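Local coordinates for DyP-type peroxidase (Pleurotus ostreatus PC15, PDB 6FSK), which probably uses its heme b to oxidise substrates, including dyes and Mn(II), with hydrogen peroxide, as a member of the dye-decolorizing peroxidase family, at residues Leu93-Phe98 with Ser387-Gly392; Ser315-Asp320 with Gly415-Leu420; Ala36-Phe41 with His155-Gly160. The protein carries 1 engineered substitution. One frame throughout, in Å; residues are numbered along the deposited sequence.

Contact 1 (Leu93-Phe98 with Ser387-Gly392)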
ATOM      1  N   LEU A  93      20.797   6.757   3.246  1.00 15.78           N
ATOM      2  CA  LEU A  93      19.881   6.805   2.075  1.00 15.95           C
ATOM      3  C   LEU A  93      18.918   7.976   2.094  1.00 14.43           C
ATOM      4  O   LEU A  93      17.995   8.043   1.234  1.00 14.55           O
ATOM      5  CB  LEU A  93      19.165   5.459   1.934  1.00 15.86           C
ATOM      6  CG  LEU A  93      19.912   4.166   1.650  1.00 17.12           C
ATOM      7  CD1 LEU A  93      19.020   2.980   1.437  1.00 17.09           C
ATOM      8  CD2 LEU A  93      20.897   4.374   0.466  1.00 19.26           C
ATOM      9  N   SER A  94      19.059   8.906   3.042  1.00 14.14           N
ATOM     10  CA  SER A  94      18.260  10.145   3.106  1.00 14.78           C
ATOM     11  C   SER A  94      16.749   9.854   3.217  1.00 15.27           C
ATOM     12  O   SER A  94      15.952  10.398   2.486  1.00 16.05           O
ATOM     13  CB  SER A  94      18.596  10.945   1.824  1.00 17.19           C
ATOM     14  OG  SER A  94      18.300  12.284   2.096  1.00 23.72           O
ATOM     15  N   ASP A  95      16.402   8.910   4.101  1.00 13.14           N
ATOM     16  CA  ASP A  95      14.984   8.721   4.450  1.00 12.78           C
ATOM     17  C   ASP A  95      14.906   8.440   5.943  1.00 11.79           C
ATOM     18  O   ASP A  95      15.407   7.397   6.455  1.00 12.22           O
ATOM     19  CB  ASP A  95      14.410   7.606   3.657  1.00 11.96           C
ATOM     20  CG  ASP A  95      12.944   7.497   3.845  1.00 12.93           C
ATOM     21  OD1 ASP A  95      12.427   6.866   4.794  1.00 11.48           O
ATOM     22  OD2 ASP A  95      12.243   8.131   3.022  1.00 12.22           O
ATOM     23  N   ASN A  96      14.362   9.388   6.647  1.00 12.18           N
ATOM     24  CA  ASN A  96      14.320   9.354   8.096  1.00 12.61           C
ATOM     25  C   ASN A  96      13.479   8.163   8.587  1.00 11.78           C
ATOM     26  O   ASN A  96      13.857   7.488   9.521  1.00 12.41           O
ATOM     27  CB  ASN A  96      13.693  10.611   8.627  1.00 13.09           C
ATOM     28  CG  ASN A  96      14.480  11.841   8.332  1.00 17.61           C
ATOM     29  OD1 ASN A  96      13.894  12.905   7.966  1.00 20.67           O
ATOM     30  ND2 ASN A  96      15.781  11.726   8.441  1.00 18.37           N
ATOM     31  N   ALA A  97      12.340   7.916   7.967  1.00 11.34           N
ATOM     32  CA  ALA A  97      11.464   6.790   8.371  1.00 11.14           C
ATOM     33  C   ALA A  97      12.169   5.476   8.221  1.00 11.24           C
ATOM     34  O   ALA A  97      12.189   4.640   9.119  1.00 10.72           O
ATOM     35  CB  ALA A  97      10.182   6.839   7.547  1.00 11.41           C
ATOM     36  N   PHE A  98      12.797   5.239   7.046  1.00  9.74           N
ATOM     37  CA  PHE A  98      13.529   4.022   6.778  1.00 10.37           C
ATOM     38  C   PHE A  98      14.642   3.814   7.848  1.00 10.83           C
ATOM     39  O   PHE A  98      14.857   2.752   8.354  1.00 10.85           O
ATOM     40  CB  PHE A  98      14.193   4.129   5.398  1.00 10.24           C
ATOM     41  CG  PHE A  98      15.123   3.003   5.055  1.00 10.18           C
ATOM     42  CD1 PHE A  98      14.649   1.782   4.703  1.00 10.19           C
ATOM     43  CD2 PHE A  98      16.504   3.167   5.089  1.00 10.08           C
ATOM     44  CE1 PHE A  98      15.440   0.730   4.325  1.00 10.52           C
ATOM     45  CE2 PHE A  98      17.328   2.099   4.752  1.00 10.32           C
ATOM     46  CZ  PHE A  98      16.830   0.905   4.401  1.00 10.89           C
ATOM     47  N   SER A 387      10.308   6.491  -3.941  1.00  9.88           N
ATOM     48  CA  SER A 387      11.661   6.820  -3.664  1.00 10.03           C
ATOM     49  C   SER A 387      11.820   7.563  -2.375  1.00 10.57           C
ATOM     50  O   SER A 387      12.935   7.995  -2.019  1.00 11.09           O
ATOM     51  CB  SER A 387      12.279   7.621  -4.813  1.00 11.08           C
ATOM     52  OG  SER A 387      11.641   8.870  -4.895  1.00 12.03           O
ATOM     53  N   SER A 388      10.736   7.733  -1.596  1.00  9.43           N
ATOM     54  CA  SER A 388      10.826   8.408  -0.325  1.00  9.95           C
ATOM     55  C   SER A 388       9.634   7.981   0.530  1.00  9.12           C
ATOM     56  O   SER A 388       8.500   8.350   0.283  1.00 10.25           O
ATOM     57  CB  SER A 388      10.792   9.908  -0.487  1.00 11.30           C
ATOM     58  OG  SER A 388      10.783  10.620   0.742  1.00 10.35           O
ATOM     59  N   ILE A 389       9.921   7.246   1.587  1.00 10.21           N
ATOM     60  CA  ILE A 389       8.877   6.929   2.629  1.00 10.12           C
ATOM     61  C   ILE A 389       8.498   8.195   3.377  1.00 10.96           C
ATOM     62  O   ILE A 389       7.300   8.472   3.666  1.00 10.06           O
ATOM     63  CB  ILE A 389       9.388   5.837   3.583  1.00  9.76           C
ATOM     64  CG1 ILE A 389       9.754   4.597   2.801  1.00  9.28           C
ATOM     65  CG2 ILE A 389       8.308   5.492   4.641  1.00 10.03           C
ATOM     66  CD1 ILE A 389      10.329   3.489   3.702  1.00 10.21           C
ATOM     67  N   ASP A 390       9.502   9.068   3.596  1.00 10.89           N
ATOM     68  CA  ASP A 390       9.253  10.332   4.276  1.00 10.54           C
ATOM     69  C   ASP A 390       8.212  11.167   3.486  1.00 11.06           C
ATOM     70  O   ASP A 390       7.258  11.693   4.071  1.00 11.73           O
ATOM     71  CB  ASP A 390      10.476  11.184   4.389  1.00 11.11           C
ATOM     72  CG  ASP A 390      11.513  10.637   5.361  1.00 11.96           C
ATOM     73  OD1 ASP A 390      11.207   9.788   6.206  1.00 13.85           O
ATOM     74  OD2 ASP A 390      12.707  11.173   5.260  1.00 13.23           O
ATOM     75  N   ASP A 391       8.326  11.173   2.171  1.00 10.40           N
ATOM     76  CA  ASP A 391       7.415  11.976   1.341  1.00 11.76           C
ATOM     77  C   ASP A 391       6.130  11.260   1.037  1.00  9.68           C
ATOM     78  O   ASP A 391       5.065  11.902   0.816  1.00 10.62           O
ATOM     79  CB  ASP A 391       8.016  12.332  -0.036  1.00 10.73           C
ATOM     80  CG  ASP A 391       9.187  13.323   0.013  1.00 14.31           C
ATOM     81  OD1 ASP A 391       9.448  13.966   1.028  1.00 15.12           O
ATOM     82  OD2 ASP A 391       9.863  13.444  -1.059  1.00 15.17           O
ATOM     83  N   GLY A 392       6.173   9.924   0.967  1.00  9.33           N
ATOM     84  CA  GLY A 392       5.082   9.078   0.592  1.00  9.50           C
ATOM     85  C   GLY A 392       4.294   8.470   1.737  1.00  8.67           C
ATOM     86  O   GLY A 392       3.599   9.130   2.463  1.00  9.64           O
TER
HETATM   87  O   HOH W   1      13.288   9.988   1.474  1.00 13.27           O
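The carboxylates of Asp95 and Asp390 lie stacked, their planes 17° apart, and the two side chains slide past each other in opposite directions, each reaching for the other segment's backbone. Asp95 OD2 accepts from Asp390 N at 3.0 Å, on the syn side but tilted from the carboxylate plane, nearly straight (167° at the hydrogen), and takes a weak bond from Ile389 N. A water that also links Ser94 O and Ser388 OG donates to the same oxygen, Asp95 OD2, at 2.6 Å. Chi1 of -173° sets Asp95 CG anti to the backbone N; its OD1 receives Phe98 N at 2.8 Å on the anti lone pair. This is the N-cap of helix 96-100, and Asp390 adds a second carboxylate to the same helix start: its OD1 uses the syn lone pair for Ala97 N at 2.8 Å, while its OD2 takes Asn96 N at 2.8 Å, syn but tilted out of plane. The OD1 atoms of Asp95 and Asp390 are 3.5 Å apart, a like-charge approach that the helix N terminus probably eases. An alanine in place of Asp95 would probably leave the N-H groups of Phe98 and Asp390 without these acceptors and let the bridging water drift. Beside the polar pair, Ile389 CG2 packs on Ala97 CB at 3.7 Å, and Tyr469 of strand 462-472 touches both residues.

Contact 2 (Ser315-Asp320 with Gly415-Leu420)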
ATOM      1  N   SER A 315     -14.453  21.169  -5.800  1.00 11.98           N
ATOM      2  CA  SER A 315     -15.427  20.934  -4.748  1.00 12.37           C
ATOM      3  C   SER A 315     -14.907  21.336  -3.371  1.00 11.37           C
ATOM      4  O   SER A 315     -15.655  21.777  -2.497  1.00 13.23           O
ATOM      5  CB  SER A 315     -15.949  19.526  -4.803  1.00 12.95           C
ATOM      6  OG  SER A 315     -14.844  18.602  -4.726  1.00 13.24           O
ATOM      7  N   LEU A 316     -13.608  21.163  -3.132  1.00 11.16           N
ATOM      8  CA  LEU A 316     -13.044  21.586  -1.876  1.00 12.23           C
ATOM      9  C   LEU A 316     -13.191  23.086  -1.639  1.00 12.82           C
ATOM     10  O   LEU A 316     -13.743  23.479  -0.571  1.00 12.11           O
ATOM     11  CB  LEU A 316     -11.612  21.084  -1.660  1.00 11.28           C
ATOM     12  CG  LEU A 316     -10.975  21.460  -0.315  1.00 11.53           C
ATOM     13  CD1 LEU A 316     -11.709  20.982   0.891  1.00 12.29           C
ATOM     14  CD2 LEU A 316      -9.547  20.988  -0.284  1.00 12.35           C
ATOM     15  N   VAL A 317     -12.779  23.917  -2.587  1.00 13.23           N
ATOM     16  CA  VAL A 317     -12.856  25.414  -2.401  1.00 15.32           C
ATOM     17  C   VAL A 317     -14.340  25.883  -2.315  1.00 15.24           C
ATOM     18  O   VAL A 317     -14.688  26.808  -1.552  1.00 16.64           O
ATOM     19  CB  VAL A 317     -12.082  26.079  -3.565  1.00 17.72           C
ATOM     20  CG1 VAL A 317     -12.433  27.550  -3.810  1.00 21.20           C
ATOM     21  CG2 VAL A 317     -10.609  25.918  -3.285  1.00 17.90           C
ATOM     22  N   ARG A 318     -15.201  25.146  -2.958  1.00 15.07           N
ATOM     23  CA  ARG A 318     -16.662  25.355  -2.836  1.00 15.54           C
ATOM     24  C   ARG A 318     -17.281  24.801  -1.576  1.00 16.33           C
ATOM     25  O   ARG A 318     -18.463  25.093  -1.301  1.00 17.87           O
ATOM     26  CB  ARG A 318     -17.424  24.802  -4.049  1.00 15.62           C
ATOM     27  CG  ARG A 318     -17.134  25.570  -5.337  1.00 17.92           C
ATOM     28  CD  ARG A 318     -17.994  25.186  -6.496  1.00 18.27           C
ATOM     29  NE  ARG A 318     -17.871  23.795  -6.812  1.00 19.16           N
ATOM     30  CZ  ARG A 318     -18.718  22.839  -6.479  1.00 18.54           C
ATOM     31  NH1 ARG A 318     -19.839  23.086  -5.798  1.00 18.46           N
ATOM     32  NH2 ARG A 318     -18.401  21.613  -6.809  1.00 19.57           N
ATOM     33  N   GLY A 319     -16.548  23.985  -0.815  1.00 14.72           N
ATOM     34  CA  GLY A 319     -17.111  23.402   0.406  1.00 15.09           C
ATOM     35  C   GLY A 319     -18.173  22.398   0.108  1.00 14.46           C
ATOM     36  O   GLY A 319     -19.065  22.185   0.923  1.00 16.64           O
ATOM     37  N   ASP A 320     -18.108  21.735  -1.033  1.00 12.69           N
ATOM     38  CA  ASP A 320     -19.161  20.860  -1.473  1.00 14.35           C
ATOM     39  C   ASP A 320     -18.771  19.395  -1.317  1.00 14.33           C
ATOM     40  O   ASP A 320     -17.978  18.915  -2.088  1.00 12.85           O
ATOM     41  CB  ASP A 320     -19.440  21.203  -2.928  1.00 15.55           C
ATOM     42  CG  ASP A 320     -20.615  20.472  -3.532  1.00 17.58           C
ATOM     43  OD1 ASP A 320     -21.179  19.551  -2.934  1.00 19.53           O
ATOM     44  OD2 ASP A 320     -20.967  20.818  -4.709  1.00 20.86           O
ATOM     45  N   GLY A 415      -5.305  31.282   2.260  1.00 29.88           N
ATOM     46  CA  GLY A 415      -6.288  32.389   2.167  1.00 31.43           C
ATOM     47  C   GLY A 415      -7.576  31.913   2.789  1.00 33.92           C
ATOM     48  O   GLY A 415      -7.760  30.704   2.949  1.00 29.04           O
ATOM     49  N   PRO A 416      -8.450  32.850   3.170  1.00 32.17           N
ATOM     50  CA  PRO A 416      -9.701  32.413   3.775  1.00 30.43           C
ATOM     51  C   PRO A 416     -10.631  31.882   2.695  1.00 23.42           C
ATOM     52  O   PRO A 416     -10.695  32.393   1.613  1.00 27.34           O
ATOM     53  CB  PRO A 416     -10.254  33.719   4.386  1.00 33.53           C
ATOM     54  CG  PRO A 416      -9.762  34.790   3.418  1.00 34.60           C
ATOM     55  CD  PRO A 416      -8.393  34.321   2.944  1.00 35.01           C
ATOM     56  N   ILE A 417     -11.340  30.801   3.006  1.00 21.00           N
ATOM     57  CA  ILE A 417     -12.286  30.183   2.149  1.00 19.43           C
ATOM     58  C   ILE A 417     -13.571  30.003   2.997  1.00 16.89           C
ATOM     59  O   ILE A 417     -13.697  29.032   3.773  1.00 17.68           O
ATOM     60  CB  ILE A 417     -11.783  28.790   1.671  1.00 17.61           C
ATOM     61  CG1 ILE A 417     -10.488  28.950   0.898  1.00 20.86           C
ATOM     62  CG2 ILE A 417     -12.772  28.140   0.705  1.00 19.18           C
ATOM     63  CD1 ILE A 417      -9.751  27.629   0.589  1.00 20.87           C
ATOM     64  N   PRO A 418     -14.513  30.979   2.916  1.00 18.41           N
ATOM     65  CA  PRO A 418     -15.661  30.971   3.769  1.00 19.29           C
ATOM     66  C   PRO A 418     -16.528  29.688   3.740  1.00 17.80           C
ATOM     67  O   PRO A 418     -17.016  29.282   4.837  1.00 18.61           O
ATOM     68  CB  PRO A 418     -16.435  32.200   3.310  1.00 21.69           C
ATOM     69  CG  PRO A 418     -15.330  33.123   2.816  1.00 20.74           C
ATOM     70  CD  PRO A 418     -14.313  32.249   2.188  1.00 20.74           C
ATOM     71  N   PRO A 419     -16.690  29.027   2.554  1.00 18.11           N
ATOM     72  CA  PRO A 419     -17.473  27.755   2.579  1.00 17.14           C
ATOM     73  C   PRO A 419     -16.853  26.677   3.396  1.00 16.71           C
ATOM     74  O   PRO A 419     -17.570  25.697   3.661  1.00 18.69           O
ATOM     75  CB  PRO A 419     -17.471  27.329   1.117  1.00 17.78           C
ATOM     76  CG  PRO A 419     -17.224  28.546   0.351  1.00 21.74           C
ATOM     77  CD  PRO A 419     -16.384  29.420   1.173  1.00 19.69           C
ATOM     78  N   LEU A 420     -15.579  26.822   3.787  1.00 16.08           N
ATOM     79  CA  LEU A 420     -14.897  25.809   4.629  1.00 17.11           C
ATOM     80  C   LEU A 420     -14.884  26.213   6.102  1.00 18.10           C
ATOM     81  O   LEU A 420     -14.306  25.514   6.922  1.00 17.68           O
ATOM     82  CB  LEU A 420     -13.532  25.495   4.156  1.00 16.10           C
ATOM     83  CG  LEU A 420     -13.495  24.835   2.758  1.00 15.25           C
ATOM     84  CD1 LEU A 420     -12.080  24.661   2.309  1.00 14.96           C
ATOM     85  CD2 LEU A 420     -14.247  23.508   2.730  1.00 14.03           C
TER
HETATM   86  O   HOH W   2     -19.884  24.477   2.774  1.00 34.43           O
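Pro419 and Gly319 are joined through a single water, which donates to Pro419 O at 2.8 Å and to Gly319 O at 3.1 Å. No direct hydrogen bond crosses between the segments, and the rest of the contact is made by hydrocarbon laid against the carbonyl oxygens at the end of helix 315-318. Ile417 points its CG2, anti to the backbone N, at Val317 O, 3.2 Å away. Next to it the Pro419 ring leans on the following carbonyl, its CB 3.4 Å from Arg318 O, while its CG lies near Val317 O. Leu420 covers the third: its CD2 is 3.3 Å from Leu316 O, an oxygen that also accepts from Gly319 N at 2.9 Å. Leu316 and Leu420 cross at about a right angle, their CD1 atoms 4.0 Å apart. The helix ends in a Schellman motif, with Gly319 at positive phi, and Leu420 CD2 rests against Gly319 CA. A beta carbon on this glycine would run into Pro419 O, so the tight approach of the two backbones depends on its absence. Arg318 sends its guanidinium to Asp320 in a salt bridge, NH1 to OD2 at 2.8 Å, with the acceptor close to the guanidinium plane, and forms a further salt bridge with Asp314. Pro343 lies against Val317, and Phe326 touches both leucines. Helix 408-412 completes the apolar cluster: its Val411 touches Leu316, Ile417 and Leu420, so that this helix packs against both the end of helix 315-318 and the loop 415-420.

Contact 3 (Ala36-Phe41 with His155-Gly160)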
ATOM      1  N   ALA A  36      28.538 -14.405   0.014  1.00 16.69           N
ATOM      2  CA  ALA A  36      28.879 -15.413  -0.957  1.00 18.30           C
ATOM      3  C   ALA A  36      27.603 -16.111  -1.520  1.00 17.07           C
ATOM      4  O   ALA A  36      27.503 -16.418  -2.699  1.00 17.60           O
ATOM      5  CB  ALA A  36      29.831 -16.443  -0.310  1.00 18.75           C
ATOM      6  N   ASN A  37      26.601 -16.423  -0.629  1.00 16.56           N
ATOM      7  CA  ASN A  37      25.423 -17.076  -1.048  1.00 17.27           C
ATOM      8  C   ASN A  37      24.544 -16.172  -2.011  1.00 15.61           C
ATOM      9  O   ASN A  37      23.897 -16.623  -2.942  1.00 16.02           O
ATOM     10  CB  ASN A  37      24.574 -17.457   0.176  1.00 18.40           C
ATOM     11  CG  ASN A  37      25.201 -18.499   1.056  1.00 17.59           C
ATOM     12  OD1 ASN A  37      26.193 -19.203   0.690  1.00 21.98           O
ATOM     13  ND2 ASN A  37      24.670 -18.624   2.223  1.00 14.80           N
ATOM     14  N   MET A  38      24.634 -14.886  -1.751  1.00 15.12           N
ATOM     15  CA  MET A  38      23.919 -13.892  -2.530  1.00 16.32           C
ATOM     16  C   MET A  38      24.306 -14.002  -3.989  1.00 16.32           C
ATOM     17  O   MET A  38      23.496 -13.841  -4.894  1.00 15.54           O
ATOM     18  CB  MET A  38      24.177 -12.493  -2.081  1.00 17.67           C
ATOM     19  CG  MET A  38      23.287 -12.052  -0.931  1.00 18.17           C
ATOM     20  SD  MET A  38      21.523 -11.897  -1.307  1.00 19.60           S
ATOM     21  CE  MET A  38      21.464 -10.494  -2.449  1.00 20.17           C
ATOM     22  N   ALA A  39      25.537 -14.355  -4.264  1.00 18.35           N
ATOM     23  CA  ALA A  39      25.880 -14.538  -5.685  1.00 17.68           C
ATOM     24  C   ALA A  39      25.119 -15.546  -6.460  1.00 19.00           C
ATOM     25  O   ALA A  39      24.875 -15.397  -7.648  1.00 20.59           O
ATOM     26  CB  ALA A  39      27.387 -14.810  -5.785  1.00 21.96           C
ATOM     27  N   HIS A  40      24.702 -16.615  -5.781  1.00 17.82           N
ATOM     28  CA  HIS A  40      23.909 -17.605  -6.341  1.00 18.33           C
ATOM     29  C   HIS A  40      22.440 -17.262  -6.377  1.00 16.31           C
ATOM     30  O   HIS A  40      21.719 -17.782  -7.199  1.00 17.36           O
ATOM     31  CB  HIS A  40      24.092 -18.891  -5.552  1.00 21.13           C
ATOM     32  CG  HIS A  40      25.442 -19.471  -5.763  1.00 25.54           C
ATOM     33  ND1 HIS A  40      26.458 -19.334  -4.853  1.00 31.44           N
ATOM     34  CD2 HIS A  40      25.976 -20.060  -6.861  1.00 29.40           C
ATOM     35  CE1 HIS A  40      27.551 -19.895  -5.348  1.00 29.87           C
ATOM     36  NE2 HIS A  40      27.284 -20.324  -6.568  1.00 30.00           N
ATOM     37  N   PHE A  41      22.002 -16.408  -5.454  1.00 17.77           N
ATOM     38  CA  PHE A  41      20.613 -15.953  -5.394  1.00 16.41           C
ATOM     39  C   PHE A  41      20.290 -14.951  -6.510  1.00 16.35           C
ATOM     40  O   PHE A  41      19.218 -15.027  -7.097  1.00 15.56           O
ATOM     41  CB  PHE A  41      20.369 -15.319  -4.031  1.00 15.60           C
ATOM     42  CG  PHE A  41      18.954 -14.749  -3.821  1.00 15.71           C
ATOM     43  CD1 PHE A  41      17.828 -15.403  -4.265  1.00 18.89           C
ATOM     44  CD2 PHE A  41      18.836 -13.573  -3.188  1.00 19.66           C
ATOM     45  CE1 PHE A  41      16.559 -14.880  -4.030  1.00 19.42           C
ATOM     46  CE2 PHE A  41      17.572 -13.047  -2.917  1.00 18.04           C
ATOM     47  CZ  PHE A  41      16.467 -13.692  -3.415  1.00 16.99           C
ATOM     48  N   HIS A 155      17.525 -23.044   0.356  1.00 17.52           N
ATOM     49  CA  HIS A 155      18.690 -23.957   0.161  1.00 19.89           C
ATOM     50  C   HIS A 155      19.982 -23.206  -0.168  1.00 18.45           C
ATOM     51  O   HIS A 155      21.057 -23.460   0.390  1.00 18.23           O
ATOM     52  CB  HIS A 155      18.368 -25.003  -0.888  1.00 23.26           C
ATOM     53  CG  HIS A 155      19.421 -26.062  -0.981  1.00 30.32           C
ATOM     54  ND1 HIS A 155      20.393 -26.075  -1.961  1.00 35.04           N
ATOM     55  CD2 HIS A 155      19.658 -27.138  -0.199  1.00 31.80           C
ATOM     56  CE1 HIS A 155      21.168 -27.134  -1.795  1.00 31.87           C
ATOM     57  NE2 HIS A 155      20.757 -27.779  -0.717  1.00 34.49           N
ATOM     58  N   ILE A 156      19.870 -22.185  -1.014  1.00 17.91           N
ATOM     59  CA  ILE A 156      21.035 -21.326  -1.262  1.00 14.60           C
ATOM     60  C   ILE A 156      21.668 -20.709  -0.010  1.00 15.38           C
ATOM     61  O   ILE A 156      22.876 -20.523   0.118  1.00 16.61           O
ATOM     62  CB  ILE A 156      20.651 -20.179  -2.265  1.00 16.90           C
ATOM     63  CG1 ILE A 156      20.362 -20.785  -3.618  1.00 18.99           C
ATOM     64  CG2 ILE A 156      21.720 -19.115  -2.324  1.00 19.05           C
ATOM     65  CD1 ILE A 156      19.738 -19.778  -4.580  1.00 20.59           C
ATOM     66  N   PHE A 157      20.850 -20.299   0.967  1.00 13.79           N
ATOM     67  CA  PHE A 157      21.328 -19.657   2.148  1.00 13.80           C
ATOM     68  C   PHE A 157      21.460 -20.648   3.343  1.00 12.72           C
ATOM     69  O   PHE A 157      21.696 -20.242   4.477  1.00 16.28           O
ATOM     70  CB  PHE A 157      20.433 -18.492   2.561  1.00 15.00           C
ATOM     71  CG  PHE A 157      20.439 -17.349   1.576  1.00 14.45           C
ATOM     72  CD1 PHE A 157      21.449 -16.421   1.590  1.00 15.43           C
ATOM     73  CD2 PHE A 157      19.413 -17.276   0.626  1.00 14.35           C
ATOM     74  CE1 PHE A 157      21.483 -15.382   0.597  1.00 14.07           C
ATOM     75  CE2 PHE A 157      19.402 -16.251  -0.295  1.00 16.17           C
ATOM     76  CZ  PHE A 157      20.456 -15.339  -0.360  1.00 14.40           C
ATOM     77  N   GLY A 158      21.191 -21.887   3.082  1.00 14.03           N
ATOM     78  CA  GLY A 158      21.405 -22.985   4.064  1.00 14.69           C
ATOM     79  C   GLY A 158      20.431 -22.911   5.210  1.00 14.00           C
ATOM     80  O   GLY A 158      20.726 -23.392   6.295  1.00 14.61           O
ATOM     81  N   VAL A 159      19.215 -22.377   4.935  1.00 15.11           N
ATOM     82  CA  VAL A 159      18.262 -22.160   6.037  1.00 12.91           C
ATOM     83  C   VAL A 159      17.893 -23.511   6.693  1.00 13.86           C
ATOM     84  O   VAL A 159      17.605 -24.481   6.005  1.00 14.54           O
ATOM     85  CB  VAL A 159      16.957 -21.479   5.539  1.00 15.40           C
ATOM     86  CG1 VAL A 159      15.905 -21.394   6.673  1.00 16.67           C
ATOM     87  CG2 VAL A 159      17.238 -20.103   4.901  1.00 16.45           C
ATOM     88  N   GLY A 160      17.963 -23.519   8.003  1.00 14.99           N
ATOM     89  CA  GLY A 160      17.648 -24.673   8.827  1.00 15.50           C
ATOM     90  C   GLY A 160      18.776 -25.675   8.990  1.00 16.52           C
ATOM     91  O   GLY A 160      18.597 -26.766   9.587  1.00 16.64           O
TER
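Phe157 drives its ring between Asn37, Met38 and Phe41 of helix 31-41. From CB, chi1 of -66° sets CG anti to the carbonyl carbon, and the ring extends toward the helix. CD1 comes 3.6 Å from Asn37 CB, and CE1 remains near that carbon while also approaching Met38 CG. On the other side of the ring, CE2 lies over a face of the Phe41 ring, 3.9 Å from Phe41 CG. At the tip, CZ meets Phe41 CB at 3.7 Å and Met38 SD at 3.7 Å, the sulfur sitting at the edge of the Phe157 ring in a Met-aromatic contact. The two phenyls form an offset edge-to-face pair, centroids 5.5 Å apart and planes at 74°, with Phe157 giving the edge. Ile156 CG2 lies over one Phe157 face, toward the rim, 3.4 Å from Asn37 O, and Ile156 CD1 is near Phe41 CA. Helices 31-41 and 144-156 thus meet at the end of the latter, where Gly158 closes a Schellman motif; Phe41 touches Val75 and Val77 of strand 74-80, and Phe157 touches Ile166 of strand 166-175. With no hydrogen bond across the segments, dispersion, ring edge against ring face and sulfur-aromatic contact supply the cohesion.

How the contacts relate
From the N terminus, residues 36-41 come first and wait until 155-160 to close contact 3, a loop within the N-terminal alpha+beta region. Segment 93-98 leaves from inside that loop and finds its partner only at 387-392, so contact 1 crosses contact 3 and ties the N-terminal family region to the C-terminal one. Contact 2 opens at 315-320, before contact 1 has closed, and ends at 415-420, crossing it and joining helix 315-318 to the loop after helix 408-412. Contacts 3 and 2 follow in series, on opposite sides of the chain's centre with centres about 58 Å apart. Contact 1 is the most central of the three, with Ile389 about 9 Å from the heme, side chain to cofactor.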